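Local coordinates for Peptide/nickel transport system substrate-binding protein (Listeria monocytogenes serotype 1/2a, PDB 5KZT), which binds peptides as the OppA-type extracellular substrate-binding protein of what is probably a peptide transport system, at residues T286-N290 against K291-K295; E384-Q387 against D388-K392; N403-F406 against K407-L410. All blocks are in the same frame, centred on the assembly; numbering follows the deposited sequence.

Contact 1: T286-N290 against K291-K295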
loop_
_atom_site.group_PDB
_atom_site.type_symbol
_atom_site.label_atom_id
_atom_site.label_comp_id
_atom_site.label_asym_id
_atom_site.label_seq_id
_atom_site.Cartn_x
_atom_site.Cartn_y
_atom_site.Cartn_z
ATOM N N THR A 286 -9.939 -22.625 -10.447
ATOM C CA THR A 286 -11.152 -22.362 -9.675
ATOM C C THR A 286 -12.254 -21.978 -10.666
ATOM O O THR A 286 -12.004 -21.802 -11.857
ATOM C CB THR A 286 -10.972 -21.180 -8.712
ATOM O OG1 THR A 286 -10.839 -19.981 -9.473
ATOM C CG2 THR A 286 -9.745 -21.361 -7.810
ATOM N N VAL A 287 -13.467 -21.789 -10.167
ATOM C CA VAL A 287 -14.564 -21.292 -11.027
ATOM C C VAL A 287 -14.284 -19.920 -11.664
ATOM O O VAL A 287 -14.856 -19.592 -12.718
ATOM C CB VAL A 287 -15.921 -21.226 -10.286
ATOM C CG1 VAL A 287 -16.368 -22.629 -9.873
ATOM C CG2 VAL A 287 -15.885 -20.260 -9.094
ATOM N N PHE A 288 -13.417 -19.123 -11.033
ATOM C CA PHE A 288 -13.083 -17.810 -11.551
ATOM C C PHE A 288 -12.078 -17.865 -12.694
ATOM O O PHE A 288 -11.736 -16.831 -13.236
ATOM C CB PHE A 288 -12.593 -16.893 -10.431
ATOM C CG PHE A 288 -13.629 -16.609 -9.393
ATOM C CD1 PHE A 288 -14.818 -15.999 -9.742
ATOM C CD2 PHE A 288 -13.397 -16.899 -8.052
ATOM C CE1 PHE A 288 -15.775 -15.729 -8.791
ATOM C CE2 PHE A 288 -14.353 -16.627 -7.092
ATOM C CZ PHE A 288 -15.544 -16.027 -7.459
ATOM N N ALA A 289 -11.597 -19.059 -13.055
ATOM C CA ALA A 289 -10.928 -19.252 -14.334
ATOM C C ALA A 289 -11.895 -18.993 -15.510
ATOM O O ALA A 289 -11.457 -18.693 -16.607
ATOM C CB ALA A 289 -10.322 -20.651 -14.418
ATOM N N ASN A 290 -13.202 -19.101 -15.258
ATOM C CA ASN A 290 -14.253 -18.763 -16.228
ATOM C C ASN A 290 -14.605 -17.281 -16.162
ATOM O O ASN A 290 -15.057 -16.802 -15.123
ATOM C CB ASN A 290 -15.502 -19.595 -15.956
ATOM C CG ASN A 290 -16.596 -19.355 -16.981
ATOM O OD1 ASN A 290 -17.241 -18.312 -16.968
ATOM N ND2 ASN A 290 -16.801 -20.309 -17.870
ATOM N N LYS A 291 -14.436 -16.584 -17.288
ATOM C CA LYS A 291 -14.633 -15.139 -17.364
ATOM C C LYS A 291 -16.065 -14.748 -17.106
ATOM O O LYS A 291 -16.323 -13.711 -16.489
ATOM C CB LYS A 291 -14.264 -14.618 -18.746
ATOM C CG LYS A 291 -14.032 -13.110 -18.797
ATOM C CD LYS A 291 -14.625 -12.433 -20.011
ATOM C CE LYS A 291 -14.117 -12.976 -21.329
ATOM N NZ LYS A 291 -12.888 -12.270 -21.789
ATOM N N ASN A 292 -17.008 -15.541 -17.630
ATOM C CA ASN A 292 -18.406 -15.241 -17.388
ATOM C C ASN A 292 -18.741 -15.247 -15.899
ATOM O O ASN A 292 -19.537 -14.421 -15.460
ATOM C CB ASN A 292 -19.323 -16.197 -18.130
ATOM C CG ASN A 292 -19.634 -15.723 -19.527
ATOM O OD1 ASN A 292 -19.891 -14.540 -19.751
ATOM N ND2 ASN A 292 -19.636 -16.640 -20.463
ATOM N N ILE A 293 -18.131 -16.162 -15.143
ATOM C CA ILE A 293 -18.340 -16.232 -13.696
ATOM C C ILE A 293 -17.745 -15.002 -12.988
ATOM O O ILE A 293 -18.400 -14.449 -12.091
ATOM C CB ILE A 293 -17.791 -17.554 -13.117
ATOM C CG1 ILE A 293 -18.513 -18.767 -13.750
ATOM C CG2 ILE A 293 -17.872 -17.591 -11.595
ATOM C CD1 ILE A 293 -20.014 -18.804 -13.556
ATOM N N ARG A 294 -16.543 -14.571 -13.396
ATOM C CA ARG A 294 -15.952 -13.317 -12.879
ATOM C C ARG A 294 -16.886 -12.120 -13.125
ATOM O O ARG A 294 -17.128 -11.307 -12.221
ATOM C CB ARG A 294 -14.578 -13.032 -13.521
ATOM C CG ARG A 294 -13.516 -14.073 -13.183
ATOM C CD ARG A 294 -12.125 -13.559 -13.449
ATOM N NE ARG A 294 -11.854 -13.245 -14.855
ATOM C CZ ARG A 294 -11.494 -14.115 -15.799
ATOM N NH1 ARG A 294 -11.406 -15.429 -15.561
ATOM N NH2 ARG A 294 -11.240 -13.661 -17.028
ATOM N N LYS A 295 -17.399 -12.041 -14.357
ATOM C CA LYS A 295 -18.297 -10.962 -14.790
ATOM C C LYS A 295 -19.595 -10.961 -13.978
ATOM O O LYS A 295 -20.104 -9.901 -13.638
ATOM C CB LYS A 295 -18.611 -11.091 -16.293
ATOM C CG LYS A 295 -19.454 -9.950 -16.853
ATOM C CD LYS A 295 -19.726 -10.093 -18.346
ATOM C CE LYS A 295 -18.521 -9.722 -19.205
ATOM N NZ LYS A 295 -18.211 -8.269 -19.101
HETATM O O HOH W 1 -9.244 -16.757 -17.576
#
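Arg294 turns back from the first turn of helix 291-299 over the 3-10 turn 287-289 and lays one edge of its guanidinium against the backbone carbonyls there. NH1 donates to Phe288 O at 2.7 Å with an N-H...O angle of 163°; the oxygen lies practically in the guanidinium plane, whereas the donor is tilted from the carbonyl plane. A water accepts from the same NH1 and donates to Ala289 O, so it bridges the arginine to the next carbonyl. The bend at chi3 folds the arginine end back this way, while NE and NH2 donate to Val489 O and Asp488 O. Between them these bonds probably fix the rotation of the buried guanidinium.

The Phe288 ring plane stands 58° from the guanidinium; the touch is aliphatic, Phe288 CB lying 4.0 Å from Arg294 CG. Ile293 crosses the phenylalanine at about a right angle, with its CG2 branch 3.9 Å from Phe288 CD1, and touches Val287 CG2 more loosely at 4.2 Å. Ile367 and Val369 of strand 367-374 continue this apolar patch.

Asn290 caps the helix. With CG anti to the backbone N (chi1 -176°), its carboxamide reaches the N-H groups of the first turn, where OD1 accepts from Ile293 N at 3.0 Å and CG1 of Ile293 packs 3.5 Å from the same oxygen. ND2 is held by Glu361 OE1, which also receives Asn292 ND2, so Glu361 of helix 348-362 ties down the cap. Asn290 O accepts from Arg294 N at 3.2 Å, opening the regular helical bonding. The arrangement is a classical asparagine N-cap that ends a 3-10 turn and starts an alpha-helix.

Contact 2: E384-Q387 against D388-K392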
loop_
_atom_site.group_PDB
_atom_site.type_symbol
_atom_site.label_atom_id
_atom_site.label_comp_id
_atom_site.label_asym_id
_atom_site.label_seq_id
_atom_site.Cartn_x
_atom_site.Cartn_y
_atom_site.Cartn_z
ATOM N N GLU A 384 -20.779 -9.307 4.833
ATOM C CA GLU A 384 -22.212 -9.667 4.920
ATOM C C GLU A 384 -23.044 -8.949 3.836
ATOM O O GLU A 384 -23.946 -9.549 3.244
ATOM C CB GLU A 384 -22.767 -9.423 6.345
ATOM C CG GLU A 384 -22.485 -10.588 7.316
ATOM C CD GLU A 384 -22.592 -10.251 8.811
ATOM O OE1 GLU A 384 -22.802 -11.183 9.619
ATOM O OE2 GLU A 384 -22.444 -9.073 9.211
ATOM N N PHE A 385 -22.710 -7.693 3.543
ATOM C CA PHE A 385 -23.352 -6.943 2.450
ATOM C C PHE A 385 -23.093 -7.577 1.078
ATOM O O PHE A 385 -24.017 -7.759 0.294
ATOM C CB PHE A 385 -22.888 -5.479 2.452
ATOM C CG PHE A 385 -23.597 -4.601 1.451
ATOM C CD1 PHE A 385 -23.158 -4.530 0.127
ATOM C CD2 PHE A 385 -24.674 -3.804 1.841
ATOM C CE1 PHE A 385 -23.795 -3.712 -0.793
ATOM C CE2 PHE A 385 -25.308 -2.977 0.925
ATOM C CZ PHE A 385 -24.875 -2.943 -0.396
ATOM N N ILE A 386 -21.832 -7.899 0.799
ATOM C CA ILE A 386 -21.461 -8.515 -0.470
ATOM C C ILE A 386 -22.083 -9.909 -0.606
ATOM O O ILE A 386 -22.630 -10.241 -1.659
ATOM C CB ILE A 386 -19.922 -8.543 -0.651
ATOM C CG1 ILE A 386 -19.422 -7.118 -0.872
ATOM C CG2 ILE A 386 -19.503 -9.387 -1.845
ATOM C CD1 ILE A 386 -17.967 -6.942 -0.597
ATOM N N GLN A 387 -22.018 -10.706 0.456
ATOM C CA GLN A 387 -22.701 -12.009 0.481
ATOM C C GLN A 387 -24.189 -11.843 0.104
ATOM O O GLN A 387 -24.702 -12.557 -0.777
ATOM C CB GLN A 387 -22.560 -12.653 1.857
ATOM C CG GLN A 387 -23.376 -13.930 2.093
ATOM C CD GLN A 387 -23.226 -14.445 3.514
ATOM O OE1 GLN A 387 -23.673 -13.814 4.478
ATOM N NE2 GLN A 387 -22.631 -15.607 3.650
ATOM N N ASP A 388 -24.858 -10.907 0.778
ATOM C CA ASP A 388 -26.268 -10.567 0.502
ATOM C C ASP A 388 -26.491 -10.241 -0.987
ATOM O O ASP A 388 -27.397 -10.801 -1.613
ATOM C CB ASP A 388 -26.769 -9.470 1.495
ATOM C CG ASP A 388 -27.488 -8.261 0.830
ATOM O OD1 ASP A 388 -28.644 -8.431 0.364
ATOM O OD2 ASP A 388 -26.903 -7.115 0.857
ATOM N N GLN A 389 -25.631 -9.394 -1.557
ATOM C CA GLN A 389 -25.782 -8.930 -2.936
ATOM C C GLN A 389 -25.646 -10.072 -3.938
ATOM O O GLN A 389 -26.519 -10.288 -4.795
ATOM C CB GLN A 389 -24.751 -7.849 -3.245
ATOM C CG GLN A 389 -24.995 -6.543 -2.502
ATOM C CD GLN A 389 -26.031 -5.665 -3.167
ATOM O OE1 GLN A 389 -25.963 -5.408 -4.368
ATOM N NE2 GLN A 389 -26.996 -5.192 -2.392
ATOM N N LEU A 390 -24.576 -10.832 -3.790
ATOM C CA LEU A 390 -24.294 -11.911 -4.714
ATOM C C LEU A 390 -25.325 -13.046 -4.592
ATOM O O LEU A 390 -25.817 -13.538 -5.612
ATOM C CB LEU A 390 -22.874 -12.424 -4.510
ATOM C CG LEU A 390 -21.767 -11.395 -4.736
ATOM C CD1 LEU A 390 -20.427 -12.008 -4.359
ATOM C CD2 LEU A 390 -21.757 -10.843 -6.152
ATOM N N GLN A 391 -25.676 -13.440 -3.364
ATOM C CA GLN A 391 -26.628 -14.551 -3.179
ATOM C C GLN A 391 -28.033 -14.218 -3.687
ATOM O O GLN A 391 -28.649 -15.044 -4.383
ATOM C CB GLN A 391 -26.643 -15.047 -1.732
ATOM C CG GLN A 391 -25.341 -15.764 -1.362
ATOM C CD GLN A 391 -25.283 -16.323 0.051
ATOM O OE1 GLN A 391 -24.377 -17.087 0.367
ATOM N NE2 GLN A 391 -26.226 -15.938 0.908
ATOM N N LYS A 392 -28.530 -13.019 -3.393
ATOM C CA LYS A 392 -29.869 -12.648 -3.858
ATOM C C LYS A 392 -29.934 -12.507 -5.384
ATOM O O LYS A 392 -30.958 -12.814 -5.974
ATOM C CB LYS A 392 -30.384 -11.378 -3.172
ATOM C CG LYS A 392 -29.896 -10.071 -3.778
ATOM C CD LYS A 392 -30.526 -8.865 -3.108
ATOM C CE LYS A 392 -29.989 -7.581 -3.716
ATOM N NZ LYS A 392 -30.247 -6.446 -2.794
#
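Phe385 leaves the helix with CG anti to its own N (chi1 -174°), and Gln389, one turn on, bends at chi2 (-82°); together these torsions set the phenyl ring and the carboxamide side by side, their planes only 6° apart. The touch is made by Gln389 CG, 3.5 Å from Phe385 CE1, with Gln389 NE2 3.7 Å from Phe385 CZ. The other end of that amide, OE1, accepts from Asp302 N, which anchors the glutamine beside the ring. Asp388 approaches differently: its carboxylate stands nearly upright to the ring, and OD2 lies over one face, toward the rim, 4.1 Å from Phe385 CD2.

On another side of the helix Ile386 and Leu390 run alongside each other, Ile386 CG2 meeting Leu390 CD1 at 3.7 Å. This pair faces strand 420-425, where Met422 and Phe420 receive it. Gln387 and Gln391 also point the same way, Gln387 CG resting 3.7 Å from Gln391 CD. Their amides serve strand 397-404: Gln387 NE2 donates to Val399 O, and Gln391 OE1 accepts from Val399 N.

The backbone bonds Leu390 N to Ile386 O and Gln391 N to Gln387 O, both 2.9 Å, keep these i to i+4 pairs in step. They belong to helix 377-393, the connecting helix of a beta-alpha-beta unit between parallel strands 367-374 and 397-404.

Contact 3: N403-F406 against K407-L410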
loop_
_atom_site.group_PDB
_atom_site.type_symbol
_atom_site.label_atom_id
_atom_site.label_comp_id
_atom_site.label_asym_id
_atom_site.label_seq_id
_atom_site.Cartn_x
_atom_site.Cartn_y
_atom_site.Cartn_z
ATOM N N ASN A 403 -13.092 -14.005 7.449
ATOM C CA ASN A 403 -12.770 -12.657 7.924
ATOM C C ASN A 403 -11.586 -12.777 8.868
ATOM O O ASN A 403 -11.754 -13.071 10.039
ATOM C CB ASN A 403 -13.984 -12.002 8.605
ATOM C CG ASN A 403 -15.054 -11.586 7.611
ATOM O OD1 ASN A 403 -15.941 -12.355 7.291
ATOM N ND2 ASN A 403 -14.959 -10.371 7.101
ATOM N N VAL A 404 -10.393 -12.497 8.352
ATOM C CA VAL A 404 -9.147 -12.869 9.011
ATOM C C VAL A 404 -8.288 -11.635 9.291
ATOM O O VAL A 404 -8.536 -10.569 8.726
ATOM C CB VAL A 404 -8.375 -13.899 8.146
ATOM C CG1 VAL A 404 -9.131 -15.230 8.101
ATOM C CG2 VAL A 404 -8.105 -13.377 6.733
ATOM N N PRO A 405 -7.288 -11.760 10.177
ATOM C CA PRO A 405 -6.379 -10.632 10.362
ATOM C C PRO A 405 -5.730 -10.250 9.044
ATOM O O PRO A 405 -5.523 -11.102 8.161
ATOM C CB PRO A 405 -5.337 -11.173 11.347
ATOM C CG PRO A 405 -6.062 -12.243 12.094
ATOM C CD PRO A 405 -6.958 -12.881 11.074
ATOM N N PHE A 406 -5.470 -8.959 8.904
ATOM C CA PHE A 406 -4.916 -8.401 7.699
ATOM C C PHE A 406 -3.689 -9.209 7.246
ATOM O O PHE A 406 -3.590 -9.613 6.087
ATOM C CB PHE A 406 -4.543 -6.944 8.005
ATOM C CG PHE A 406 -3.957 -6.184 6.864
ATOM C CD1 PHE A 406 -4.448 -6.307 5.566
ATOM C CD2 PHE A 406 -2.951 -5.266 7.107
ATOM C CE1 PHE A 406 -3.909 -5.572 4.530
ATOM C CE2 PHE A 406 -2.422 -4.508 6.089
ATOM C CZ PHE A 406 -2.902 -4.662 4.790
ATOM N N LYS A 407 -2.775 -9.469 8.179
ATOM C CA LYS A 407 -1.567 -10.247 7.841
ATOM C C LYS A 407 -1.837 -11.661 7.298
ATOM O O LYS A 407 -1.118 -12.119 6.408
ATOM C CB LYS A 407 -0.557 -10.264 8.985
ATOM C CG LYS A 407 -0.928 -11.060 10.205
ATOM C CD LYS A 407 0.202 -10.919 11.232
ATOM C CE LYS A 407 -0.178 -11.493 12.568
ATOM N NZ LYS A 407 0.706 -11.026 13.675
ATOM N N VAL A 408 -2.905 -12.300 7.770
ATOM C CA VAL A 408 -3.306 -13.627 7.298
ATOM C C VAL A 408 -3.892 -13.494 5.887
ATOM O O VAL A 408 -3.592 -14.301 4.998
ATOM C CB VAL A 408 -4.299 -14.313 8.290
ATOM C CG1 VAL A 408 -4.811 -15.653 7.746
ATOM C CG2 VAL A 408 -3.638 -14.536 9.642
ATOM N N ARG A 409 -4.718 -12.467 5.657
ATOM C CA ARG A 409 -5.247 -12.245 4.309
ATOM C C ARG A 409 -4.107 -12.082 3.301
ATOM O O ARG A 409 -4.139 -12.629 2.187
ATOM C CB ARG A 409 -6.173 -11.018 4.251
ATOM C CG ARG A 409 -6.559 -10.675 2.828
ATOM C CD ARG A 409 -7.749 -9.758 2.746
ATOM N NE ARG A 409 -7.514 -8.418 3.283
ATOM C CZ ARG A 409 -6.914 -7.414 2.640
ATOM N NH1 ARG A 409 -6.393 -7.568 1.433
ATOM N NH2 ARG A 409 -6.840 -6.223 3.235
ATOM N N LEU A 410 -3.102 -11.314 3.700
ATOM C CA LEU A 410 -1.973 -11.042 2.811
ATOM C C LEU A 410 -1.169 -12.311 2.568
ATOM O O LEU A 410 -0.813 -12.593 1.434
ATOM C CB LEU A 410 -1.100 -9.937 3.388
ATOM C CG LEU A 410 -1.742 -8.552 3.455
ATOM C CD1 LEU A 410 -0.683 -7.576 3.923
ATOM C CD2 LEU A 410 -2.310 -8.110 2.131
#
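Phe406 offers one face of its ring to Leu410, whose CD1 methyl sits toward the rim, 4.0 Å from the ring centroid and 20° off the ring normal, a CH-pi contact one helical turn apart. The stretch is the junction from strand 397-404 into helix 406-414 of a periplasmic-binding-protein-like fold, and here it reaches the bound peptide. Phe406 CG lies anti to the backbone N (chi1 -180°), which carries the ring forward along the new helix toward Leu410.

At the ring edge, near its plane, comes Arg409, with NH2 3.3 Å from Phe406 CE1 and the guanidinium turned 45° from the ring. A bend at chi3 directs the head of this arginine: NE makes a salt bridge to Asp374 OD1, and NH2, the atom at the ring edge, also hydrogen-bonds the backbone of the bound peptide. Asp374 thus positions a first-shell ligand contact, and its carboxylate would be expected to offset part of the arginine's charge. Phe406 also packs on the peptide backbone, while Leu410 packs on an acidic side chain of the peptide.

Before the helix the chain turns at Pro405, the N-cap residue. Its ring lies alongside Val408, with Pro405 CD 4.0 Å from Val408 CG2, while the other methyl of Val408, CG1, meets Val404 CB at 4.0 Å. Val404 CG2 also packs on Arg409 CB at 3.9 Å. Pro405 O starts the helical bonding: it accepts weakly from Val408 N and, at 3.0 Å and nearly straight, from Arg409 N. One residue later, Leu410 N donates to Phe406 O, also at 3.0 Å.

In the fold
The three contacts lie in series along the chain and are grouped round one mixed sheet without touching. Strand 367-374 connects them: Val287 and Ile293 of contact 1 pack on it, helix 377-393 of contact 2 follows it, and contact 3 uses its last residue, Asp374, to hold Arg409. Contacts 1 and 2 have centres 18 Å apart and nearest atoms about 7 Å apart; both centres lie 27 Å from the centre of the chain. Contact 3 sits nearer, at 15 Å, and touches the bound peptide. Its centre is 21 Å from that of contact 2, although strand 397-404 brings their nearest atoms to about 6 Å, and 24 Å from that of contact 1.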